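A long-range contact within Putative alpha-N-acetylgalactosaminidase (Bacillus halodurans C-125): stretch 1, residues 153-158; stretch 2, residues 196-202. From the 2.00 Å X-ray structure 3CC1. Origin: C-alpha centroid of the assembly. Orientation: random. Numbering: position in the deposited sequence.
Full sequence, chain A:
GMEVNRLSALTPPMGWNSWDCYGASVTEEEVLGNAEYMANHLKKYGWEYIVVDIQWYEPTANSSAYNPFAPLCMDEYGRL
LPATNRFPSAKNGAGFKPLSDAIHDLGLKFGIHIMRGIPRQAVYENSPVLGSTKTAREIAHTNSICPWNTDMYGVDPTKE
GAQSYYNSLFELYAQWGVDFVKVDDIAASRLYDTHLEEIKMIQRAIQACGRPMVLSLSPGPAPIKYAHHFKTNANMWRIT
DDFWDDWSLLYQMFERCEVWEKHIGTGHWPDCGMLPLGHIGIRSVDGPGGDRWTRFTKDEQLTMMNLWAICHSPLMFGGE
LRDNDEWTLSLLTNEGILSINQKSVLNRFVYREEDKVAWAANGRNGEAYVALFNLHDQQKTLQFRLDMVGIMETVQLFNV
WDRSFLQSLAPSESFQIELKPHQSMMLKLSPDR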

# COMPACT_ATOMS: atom_id res chain seq x y z
N TYR A 153 -0.16 31.68 -18.41
CA TYR A 153 0.37 31.99 -17.08
C TYR A 153 -0.85 32.10 -16.16
O TYR A 153 -1.96 32.39 -16.61
CB TYR A 153 1.11 33.33 -17.04
CG TYR A 153 2.44 33.34 -17.76
CD1 TYR A 153 3.46 32.48 -17.39
CD2 TYR A 153 2.69 34.23 -18.80
CE1 TYR A 153 4.69 32.52 -18.03
CE2 TYR A 153 3.91 34.28 -19.44
CZ TYR A 153 4.90 33.43 -19.05
OH TYR A 153 6.10 33.45 -19.72
N GLY A 154 -0.63 31.84 -14.88
CA GLY A 154 -1.58 32.18 -13.87
C GLY A 154 -1.92 33.65 -13.83
O GLY A 154 -1.12 34.52 -14.15
N VAL A 155 -3.15 33.91 -13.41
CA VAL A 155 -3.60 35.24 -13.07
C VAL A 155 -3.41 35.42 -11.56
O VAL A 155 -3.79 34.56 -10.75
CB VAL A 155 -5.07 35.46 -13.48
CG1 VAL A 155 -5.60 36.78 -12.93
CG2 VAL A 155 -5.21 35.41 -15.00
N ASP A 156 -2.79 36.52 -11.19
CA ASP A 156 -2.49 36.83 -9.81
C ASP A 156 -3.70 37.49 -9.11
O ASP A 156 -4.03 38.64 -9.37
CB ASP A 156 -1.29 37.76 -9.77
CG ASP A 156 -0.82 38.07 -8.36
OD1 ASP A 156 -1.56 37.88 -7.36
OD2 ASP A 156 0.33 38.54 -8.30
N PRO A 157 -4.34 36.75 -8.20
CA PRO A 157 -5.57 37.23 -7.61
C PRO A 157 -5.36 38.40 -6.67
O PRO A 157 -6.34 38.95 -6.19
CB PRO A 157 -6.10 36.02 -6.84
CG PRO A 157 -4.98 35.08 -6.74
CD PRO A 157 -4.05 35.35 -7.85
N THR A 158 -4.10 38.78 -6.43
CA THR A 158 -3.84 39.91 -5.53
C THR A 158 -3.82 41.21 -6.31
O THR A 158 -3.71 42.25 -5.72
CB THR A 158 -2.51 39.80 -4.76
OG1 THR A 158 -1.39 39.91 -5.66
CG2 THR A 158 -2.41 38.47 -3.98
N LEU A 196 -6.69 28.37 -5.02
CA LEU A 196 -8.00 28.61 -4.37
C LEU A 196 -8.55 30.01 -4.63
O LEU A 196 -9.74 30.18 -4.87
CB LEU A 196 -7.94 28.33 -2.86
CG LEU A 196 -7.47 26.90 -2.48
CD1 LEU A 196 -7.51 26.66 -0.97
CD2 LEU A 196 -8.27 25.83 -3.25
N GLU A 197 -7.69 31.01 -4.57
CA GLU A 197 -8.13 32.40 -4.80
C GLU A 197 -8.47 32.66 -6.27
O GLU A 197 -9.37 33.43 -6.57
CB GLU A 197 -7.10 33.40 -4.29
CG GLU A 197 -6.98 33.43 -2.77
CD GLU A 197 -8.33 33.73 -2.08
OE1 GLU A 197 -9.12 34.57 -2.59
OE2 GLU A 197 -8.62 33.11 -1.03
N GLU A 198 -7.75 32.00 -7.17
CA GLU A 198 -8.02 32.11 -8.60
C GLU A 198 -9.37 31.44 -8.90
O GLU A 198 -10.17 31.96 -9.68
CB GLU A 198 -6.88 31.50 -9.42
CG GLU A 198 -6.87 31.95 -10.85
CD GLU A 198 -5.58 31.63 -11.65
OE1 GLU A 198 -4.67 30.94 -11.15
OE2 GLU A 198 -5.52 32.09 -12.82
N ILE A 199 -9.64 30.32 -8.22
CA ILE A 199 -10.97 29.67 -8.32
C ILE A 199 -12.10 30.58 -7.90
O ILE A 199 -13.14 30.62 -8.54
CB ILE A 199 -11.08 28.34 -7.47
CG1 ILE A 199 -10.24 27.22 -8.13
CG2 ILE A 199 -12.56 27.91 -7.28
CD1 ILE A 199 -9.91 26.10 -7.15
N LYS A 200 -11.91 31.30 -6.82
CA LYS A 200 -12.97 32.20 -6.33
C LYS A 200 -13.30 33.26 -7.39
O LYS A 200 -14.47 33.60 -7.60
CB LYS A 200 -12.59 32.85 -5.00
CG LYS A 200 -12.38 31.87 -3.83
CD LYS A 200 -12.12 32.67 -2.53
CE LYS A 200 -11.71 31.83 -1.31
NZ LYS A 200 -11.84 32.65 -0.03
N MSE A 201 -12.27 33.76 -8.10
CA MSE A 201 -12.50 34.75 -9.16
C MSE A 201 -13.30 34.17 -10.33
O MSE A 201 -14.17 34.82 -10.86
CB MSE A 201 -11.19 35.31 -9.71
CG MSE A 201 -10.50 36.22 -8.73
SE MSE A 201 -8.98 37.18 -9.49
CE MSE A 201 -7.97 35.72 -10.25
N ILE A 202 -12.96 32.93 -10.72
CA ILE A 202 -13.63 32.25 -11.81
C ILE A 202 -15.10 32.13 -11.42
O ILE A 202 -16.00 32.40 -12.20
CB ILE A 202 -12.97 30.89 -12.16
CG1 ILE A 202 -11.59 31.16 -12.79
CG2 ILE A 202 -13.90 30.05 -13.07
CD1 ILE A 202 -10.60 29.98 -12.79

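A strand and the loop that follows it pack against one helix through a single buried hydrogen bond flanked by small apolar contacts, burying 261 Å² summed over both sides. The strand and helix axes stay 9.6 Å apart at their closest and run at 68° to one another, so side chains must span the gap beside the strand; the backbones draw nearest in the loop, where Pro157 CA lies 5.8 Å from Glu198 CA. Glu198 makes the polar link. Its CA-to-CB bond points sideways, but with chi1 and chi2 both t the side chain extends until its carboxylate reaches the strand, and Val155 N donates to Glu198 OE2 at 3.0 Å with an N-H...O angle of 160°. Both carboxylate oxygens also bond elsewhere in the structure, which helps a buried acid keep its polar atoms satisfied. One helical turn from Glu197, the CA-to-CB bond of selenomethionine Met201 points toward the other stretch, and its terminal methyl serves two neighbors: CE lies 3.7 Å from Val155 CG1 and 3.9 Å from Pro157 CB. The proline ring also rests against Glu197, with Pro157 CG 3.6 Å from Glu197 CB, an aliphatic contact; within the helix, Lys200 NZ makes a weak, salt-bridging hydrogen bond to Glu197 OE2 at 3.4 Å.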